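PDB 2C4N: ribonucleotide monophosphatase NagD from Escherichia coli, which probably dephosphorylates a broad range of ribo- and deoxyribonucleotides, using magnesium or another divalent metal as cofactor. Local coordinates for residues G162-K165 and R169-F172; W239-P242 and E246-V249; P45-T48 and N54-A57. All coordinates share one frame; numbering follows the deposited sequence.

Interaction 1: G162-K165 and R169-F172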
loop_
_atom_site.group_PDB
_atom_site.type_symbol
_atom_site.label_atom_id
_atom_site.label_comp_id
_atom_site.label_asym_id
_atom_site.label_seq_id
_atom_site.Cartn_x
_atom_site.Cartn_y
_atom_site.Cartn_z
ATOM N N GLY A 162 -0.697 -13.760 -3.792
ATOM C CA GLY A 162 0.472 -14.503 -3.351
ATOM C C GLY A 162 1.625 -14.416 -4.336
ATOM O O GLY A 162 2.786 -14.309 -3.944
ATOM N N ILE A 163 1.301 -14.463 -5.624
ATOM C CA ILE A 163 2.312 -14.378 -6.672
ATOM C C ILE A 163 3.006 -13.018 -6.638
ATOM O O ILE A 163 4.226 -12.933 -6.773
ATOM C CB ILE A 163 1.674 -14.604 -8.066
ATOM C CG1 ILE A 163 1.059 -16.009 -8.122
ATOM C CG2 ILE A 163 2.720 -14.433 -9.161
ATOM C CD1 ILE A 163 0.069 -16.213 -9.260
ATOM N N GLU A 164 2.226 -11.958 -6.449
ATOM C CA GLU A 164 2.769 -10.600 -6.380
ATOM C C GLU A 164 3.662 -10.440 -5.150
ATOM O O GLU A 164 4.733 -9.839 -5.219
ATOM C CB GLU A 164 1.634 -9.568 -6.299
ATOM C CG GLU A 164 0.658 -9.607 -7.457
ATOM C CD GLU A 164 -0.464 -8.600 -7.313
ATOM O OE1 GLU A 164 -0.202 -7.385 -7.408
ATOM O OE2 GLU A 164 -1.618 -9.021 -7.098
ATOM N N LYS A 165 3.204 -10.980 -4.026
ATOM C CA LYS A 165 3.938 -10.901 -2.760
ATOM C C LYS A 165 5.329 -11.528 -2.858
ATOM O O LYS A 165 6.316 -10.956 -2.396
ATOM C CB LYS A 165 3.143 -11.611 -1.661
ATOM C CG LYS A 165 3.102 -10.882 -0.329
ATOM C CD LYS A 165 2.413 -9.537 -0.491
ATOM C CE LYS A 165 1.624 -9.155 0.751
ATOM N NZ LYS A 165 0.703 -8.005 0.498
ATOM N N ARG A 169 6.218 -8.213 -8.042
ATOM C CA ARG A 169 5.716 -7.598 -9.263
ATOM C C ARG A 169 4.202 -7.706 -9.376
ATOM O O ARG A 169 3.592 -8.640 -8.857
ATOM C CB ARG A 169 6.366 -8.247 -10.487
ATOM C CG ARG A 169 7.867 -8.033 -10.593
ATOM C CD ARG A 169 8.404 -8.747 -11.818
ATOM N NE ARG A 169 7.820 -8.203 -13.040
ATOM C CZ ARG A 169 7.686 -8.880 -14.175
ATOM N NH1 ARG A 169 8.090 -10.140 -14.258
ATOM N NH2 ARG A 169 7.150 -8.289 -15.234
ATOM N N LYS A 170 3.602 -6.741 -10.059
ATOM C CA LYS A 170 2.164 -6.731 -10.253
ATOM C C LYS A 170 1.825 -7.055 -11.698
ATOM O O LYS A 170 2.576 -6.724 -12.611
ATOM C CB LYS A 170 1.594 -5.368 -9.863
ATOM C CG LYS A 170 1.647 -5.115 -8.368
ATOM C CD LYS A 170 1.038 -3.779 -8.003
ATOM C CE LYS A 170 0.679 -3.731 -6.527
ATOM N NZ LYS A 170 0.174 -2.385 -6.136
ATOM N N PRO A 171 0.677 -7.704 -11.922
ATOM C CA PRO A 171 0.308 -8.044 -13.293
ATOM C C PRO A 171 -0.435 -6.912 -13.963
ATOM O O PRO A 171 -0.853 -5.948 -13.318
ATOM C CB PRO A 171 -0.604 -9.246 -13.103
ATOM C CG PRO A 171 -1.399 -8.821 -11.874
ATOM C CD PRO A 171 -0.311 -8.235 -10.961
ATOM N N PHE A 172 -0.590 -7.042 -15.270
ATOM C CA PHE A 172 -1.360 -6.096 -16.036
ATOM C C PHE A 172 -2.735 -6.758 -16.031
ATOM O O PHE A 172 -2.881 -7.880 -16.533
ATOM C CB PHE A 172 -0.852 -6.005 -17.477
ATOM C CG PHE A 172 -1.744 -5.191 -18.377
ATOM C CD1 PHE A 172 -1.757 -3.800 -18.296
ATOM C CD2 PHE A 172 -2.605 -5.815 -19.273
ATOM C CE1 PHE A 172 -2.615 -3.049 -19.094
ATOM C CE2 PHE A 172 -3.466 -5.072 -20.074
ATOM C CZ PHE A 172 -3.472 -3.690 -19.984
#

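Interaction 2: W239-P242 and E246-V249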
loop_
_atom_site.group_PDB
_atom_site.type_symbol
_atom_site.label_atom_id
_atom_site.label_comp_id
_atom_site.label_asym_id
_atom_site.label_seq_id
_atom_site.Cartn_x
_atom_site.Cartn_y
_atom_site.Cartn_z
ATOM N N TRP A 239 -25.611 9.653 -17.322
ATOM C CA TRP A 239 -26.990 9.433 -16.874
ATOM C C TRP A 239 -27.013 8.402 -15.746
ATOM O O TRP A 239 -26.083 7.601 -15.606
ATOM C CB TRP A 239 -27.851 8.889 -18.014
ATOM C CG TRP A 239 -28.019 9.797 -19.180
ATOM C CD1 TRP A 239 -28.860 10.868 -19.277
ATOM C CD2 TRP A 239 -27.351 9.692 -20.441
ATOM N NE1 TRP A 239 -28.761 11.434 -20.527
ATOM C CE2 TRP A 239 -27.841 10.730 -21.262
ATOM C CE3 TRP A 239 -26.383 8.818 -20.957
ATOM C CZ2 TRP A 239 -27.399 10.918 -22.579
ATOM C CZ3 TRP A 239 -25.943 9.004 -22.266
ATOM C CH2 TRP A 239 -26.452 10.046 -23.059
ATOM N N ILE A 240 -28.089 8.419 -14.962
ATOM C CA ILE A 240 -28.265 7.478 -13.860
ATOM C C ILE A 240 -29.725 7.030 -13.799
ATOM O O ILE A 240 -30.632 7.859 -13.812
ATOM C CB ILE A 240 -27.917 8.110 -12.497
ATOM C CG1 ILE A 240 -26.497 8.677 -12.520
ATOM C CG2 ILE A 240 -28.049 7.059 -11.394
ATOM C CD1 ILE A 240 -26.118 9.424 -11.261
ATOM N N TYR A 241 -29.950 5.720 -13.748
ATOM C CA TYR A 241 -31.309 5.186 -13.657
ATOM C C TYR A 241 -31.358 4.066 -12.631
ATOM O O TYR A 241 -30.338 3.448 -12.323
ATOM C CB TYR A 241 -31.787 4.635 -15.007
ATOM C CG TYR A 241 -31.913 5.676 -16.092
ATOM C CD1 TYR A 241 -30.889 5.876 -17.013
ATOM C CD2 TYR A 241 -33.044 6.486 -16.175
ATOM C CE1 TYR A 241 -30.984 6.857 -17.990
ATOM C CE2 TYR A 241 -33.151 7.470 -17.146
ATOM C CZ TYR A 241 -32.116 7.654 -18.051
ATOM O OH TYR A 241 -32.206 8.643 -19.004
ATOM N N PRO A 242 -32.551 3.798 -12.076
ATOM C CA PRO A 242 -32.690 2.729 -11.086
ATOM C C PRO A 242 -32.262 1.402 -11.717
ATOM O O PRO A 242 -31.582 0.597 -11.086
ATOM C CB PRO A 242 -34.179 2.757 -10.753
ATOM C CG PRO A 242 -34.534 4.201 -10.938
ATOM C CD PRO A 242 -33.812 4.547 -12.220
ATOM N N GLU A 246 -35.721 1.780 -17.301
ATOM C CA GLU A 246 -36.043 3.164 -17.633
ATOM C C GLU A 246 -35.089 3.823 -18.621
ATOM O O GLU A 246 -35.290 4.977 -18.995
ATOM C CB GLU A 246 -36.111 4.018 -16.361
ATOM C CG GLU A 246 -37.209 3.618 -15.390
ATOM C CD GLU A 246 -37.394 4.636 -14.286
ATOM O OE1 GLU A 246 -36.433 5.387 -14.008
ATOM O OE2 GLU A 246 -38.495 4.683 -13.691
ATOM N N ILE A 247 -34.050 3.112 -19.043
ATOM C CA ILE A 247 -33.106 3.694 -19.994
ATOM C C ILE A 247 -33.813 3.896 -21.334
ATOM O O ILE A 247 -34.312 2.935 -21.921
ATOM C CB ILE A 247 -31.872 2.772 -20.228
ATOM C CG1 ILE A 247 -31.059 2.639 -18.942
ATOM C CG2 ILE A 247 -30.985 3.341 -21.330
ATOM C CD1 ILE A 247 -29.863 1.698 -19.077
ATOM N N ASP A 248 -33.867 5.138 -21.813
ATOM C CA ASP A 248 -34.506 5.429 -23.094
ATOM C C ASP A 248 -33.770 6.527 -23.860
ATOM O O ASP A 248 -34.362 7.217 -24.692
ATOM C CB ASP A 248 -35.974 5.822 -22.894
ATOM C CG ASP A 248 -36.136 7.120 -22.123
ATOM O OD1 ASP A 248 -35.112 7.742 -21.760
ATOM O OD2 ASP A 248 -37.295 7.518 -21.885
ATOM N N VAL A 249 -32.482 6.687 -23.564
ATOM C CA VAL A 249 -31.658 7.678 -24.245
ATOM C C VAL A 249 -30.882 6.980 -25.356
ATOM O O VAL A 249 -30.047 7.589 -26.024
ATOM C CB VAL A 249 -30.654 8.369 -23.274
ATOM C CG1 VAL A 249 -31.394 9.166 -22.212
ATOM C CG2 VAL A 249 -29.763 7.331 -22.635
#

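Interaction 3: P45-T48 and N54-A57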
loop_
_atom_site.group_PDB
_atom_site.type_symbol
_atom_site.label_atom_id
_atom_site.label_comp_id
_atom_site.label_asym_id
_atom_site.label_seq_id
_atom_site.Cartn_x
_atom_site.Cartn_y
_atom_site.Cartn_z
ATOM N N PRO A 45 -13.806 -14.473 -16.067
ATOM C CA PRO A 45 -13.295 -15.376 -17.100
ATOM C C PRO A 45 -13.751 -16.816 -17.153
ATOM O O PRO A 45 -13.298 -17.558 -18.017
ATOM C CB PRO A 45 -11.804 -15.310 -16.857
ATOM C CG PRO A 45 -11.763 -15.364 -15.328
ATOM C CD PRO A 45 -12.875 -14.414 -14.921
ATOM N N SER A 46 -14.632 -17.221 -16.249
ATOM C CA SER A 46 -15.051 -18.622 -16.199
ATOM C C SER A 46 -16.023 -19.141 -17.260
ATOM O O SER A 46 -15.977 -20.325 -17.605
ATOM C CB SER A 46 -15.637 -18.935 -14.820
ATOM O OG SER A 46 -14.703 -18.682 -13.780
ATOM N N GLN A 47 -16.886 -18.284 -17.795
ATOM C CA GLN A 47 -17.867 -18.774 -18.756
ATOM C C GLN A 47 -17.575 -18.499 -20.221
ATOM O O GLN A 47 -16.986 -17.482 -20.562
ATOM C CB GLN A 47 -19.244 -18.215 -18.394
ATOM C CG GLN A 47 -19.706 -18.582 -16.989
ATOM C CD GLN A 47 -21.123 -18.122 -16.675
ATOM O OE1 GLN A 47 -21.374 -16.938 -16.453
ATOM N NE2 GLN A 47 -22.059 -19.067 -16.657
ATOM N N THR A 48 -17.994 -19.421 -21.085
ATOM C CA THR A 48 -17.819 -19.258 -22.526
ATOM C C THR A 48 -19.040 -18.476 -22.992
ATOM O O THR A 48 -19.998 -18.311 -22.235
ATOM C CB THR A 48 -17.839 -20.613 -23.263
ATOM O OG1 THR A 48 -19.116 -21.236 -23.056
ATOM C CG2 THR A 48 -16.744 -21.534 -22.745
ATOM N N ASN A 54 -26.695 -19.597 -22.492
ATOM C CA ASN A 54 -27.529 -20.534 -21.800
ATOM C C ASN A 54 -28.043 -20.029 -20.448
ATOM O O ASN A 54 -29.167 -20.206 -20.109
ATOM C CB ASN A 54 -26.855 -21.867 -21.648
ATOM C CG ASN A 54 -26.647 -22.560 -22.954
ATOM O OD1 ASN A 54 -27.190 -22.153 -23.928
ATOM N ND2 ASN A 54 -25.865 -23.599 -22.950
ATOM N N ARG A 55 -27.152 -19.384 -19.716
ATOM C CA ARG A 55 -27.507 -18.794 -18.426
ATOM C C ARG A 55 -28.605 -17.750 -18.626
ATOM O O ARG A 55 -29.577 -17.701 -17.870
ATOM C CB ARG A 55 -26.269 -18.148 -17.799
ATOM C CG ARG A 55 -26.534 -17.330 -16.545
ATOM C CD ARG A 55 -25.256 -16.630 -16.100
ATOM N NE ARG A 55 -25.488 -15.615 -15.074
ATOM C CZ ARG A 55 -24.606 -14.673 -14.758
ATOM N NH1 ARG A 55 -23.439 -14.626 -15.388
ATOM N NH2 ARG A 55 -24.889 -13.773 -13.827
ATOM N N PHE A 56 -28.449 -16.915 -19.650
ATOM C CA PHE A 56 -29.431 -15.876 -19.958
ATOM C C PHE A 56 -30.761 -16.488 -20.397
ATOM O O PHE A 56 -31.830 -16.058 -19.961
ATOM C CB PHE A 56 -28.911 -14.961 -21.071
ATOM C CG PHE A 56 -28.162 -13.747 -20.571
ATOM C CD1 PHE A 56 -27.057 -13.883 -19.735
ATOM C CD2 PHE A 56 -28.565 -12.470 -20.943
ATOM C CE1 PHE A 56 -26.360 -12.755 -19.274
ATOM C CE2 PHE A 56 -27.879 -11.339 -20.492
ATOM C CZ PHE A 56 -26.772 -11.485 -19.653
ATOM N N ALA A 57 -30.685 -17.491 -21.263
ATOM C CA ALA A 57 -31.883 -18.158 -21.763
ATOM C C ALA A 57 -32.630 -18.854 -20.627
ATOM O O ALA A 57 -33.859 -18.846 -20.585
ATOM C CB ALA A 57 -31.506 -19.159 -22.847
#

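Interaction 1: G162-K165 and R169-F172
With its CG beside the backbone N (chi1 -58°) and the chain extended beyond CG, E164 reaches from its helix across the returning loop to K170 and P171. K170 has a similar first torsion (chi1 -70°), which lays its CB and CG against the glutamate's end. This is the turn-back of a beta-alpha-beta crossover in the cap domain: helix 156-167 ends, and the chain doubles back alongside it into strand 172-173, the parallel neighbour of strand 139-142 in the four-stranded sheet.

The contact closes without any conventional hydrogen bond between its two sides. OE1 of E164 lies 3.1 Å from CG of K170, touching the aliphatic part of the lysine, while NZ stays 5.2 Å from that oxygen, so the opposite charges can attract only at a distance. The glutamate crosses the P171 ring at about a right angle, its CD 3.7 Å from the proline's CD. The guanidinium of R169 turns elsewhere: NH1 is hydrogen-bonded to the carbonyl oxygens of V134 and A138, beyond this contact. F140 of strand 139-142 packs against I163, E164 and P171, tying helix and loop to the sheet, and S167 OG is hydrogen-bonded to both I163 O and R169 N at the helix end.

The carbonyl oxygen of R169 is buried here with no conventional donor. What it does meet is the helix backbone: E164 CA offers its hydrogen to R169 O at 3.3 Å, with an angle of 135° at the hydrogen.

Interaction 2: W239-P242 and E246-V249
V249 sits over the flat of the W239 indole, with CG2 3.9 Å from the centroid of the six-membered ring and only 7° off its normal, a CH-pi contact made squarely on the face. Its other methyl serves two aromatic residues at once. V249 CG1, beside the backbone N (chi1 -64°), lies 3.9 Å from W239 NE1, and it also comes in near the plane of the Y241 ring, at the edge, 3.4 Å from the phenol OH.

The tyrosine takes the valine on its rim and keeps one face for the backbone of the segment opposite. I247 CA stands 4.2 Å above the middle of that face, while the carbonyl of E246 lies over it nearer the rim. I247 adds its CG1 at 3.8 Å from Y241 CD1, the two side chains crossing at a slant. At the far end E246 crosses P242 at about a right angle, its OE1 3.3 Å from P242 CD.

With an alanine here instead of W239, V249 CG2 is likely to lose the aromatic face it rests on, and a gap would probably open beside the C-terminal segment.

The two segments run nearly antiparallel, 167° apart end to end, yet no hydrogen bond joins them; rings and aliphatic groups make this surface contact, together with the backbone over the Y241 face. Strand 239-241 is one of the two edge strands of the parallel six-stranded Rossmann-like sheet of the HAD core, bonded through W239 and Y241 to strand 216-220 and the residue after it, and I218 of strand 216-220 packs against W239, Y241 and V249 together.

Interaction 3: P45-T48 and N54-A57
Q47 and R55 meet across the loop that leads from strand 38-42 into helix 49-58, one of the strand-loop-helix units of the Rossmann-like HAD core. The loop follows the strand whose last residue, T42, is a probable substrate ligand, and the helix carries R55, thought by similarity to orient D11 for proton transfer.

One hydrogen bond joins the segments directly, and it is weak: R55 NH1 gives to Q47 OE1 over 3.3 Å, with a bent N-H...O angle of 134°. The side chains cross at about a right angle, and the amide plane is turned 34° from the guanidinium, with OE1 approaching the latter obliquely.

Van der Waals contact supplements this bond. Q47 OE1 is also 3.9 Å from CD of R55, and NE2 of Q47 lies 4.1 Å from the same carbon, so the amide end rests along the last methylene as well as the guanidinium. The arginine reaches this far because its CG is anti to the backbone N (chi1 172°) and the chain stays extended as far as NE.

Stronger polar links hold the other terminal nitrogen of R55. NH2 forms a salt bridge with OD1 of D11, a magnesium ligand in this structure, and donates to the carbonyl oxygen of D17. Q47 thus reads as a probable second-shell partner, weakly steadying an arginine whose NH2 is held by D11 and D17.

Capping finishes the loop. T48, the residue directly after Q47, occupies the N-cap of helix 49-58: its OG1 accepts a hydrogen bond from the backbone N of D51.

Along the chain interaction 3 comes first, then interaction 1, then interaction 2, each closed before the next opens. Interactions 2 and 3 both belong to the Rossmann-like core with its six-stranded parallel sheet: strand 239-241 of interaction 2 is one edge of it, while residues 45-48 follow strand 38-42 within it. Their centres are 26 Å apart. Interaction 1 lies in the cap, beside the separate four-stranded sheet, about 28 Å from interaction 3 and 38 Å from interaction 2, centre to centre, and across the chain's centre from the latter. None touches another. Only interaction 3 holds a residue, R55, with a probable role in catalysis; the other two lie at an edge strand of the core sheet and of the cap sheet.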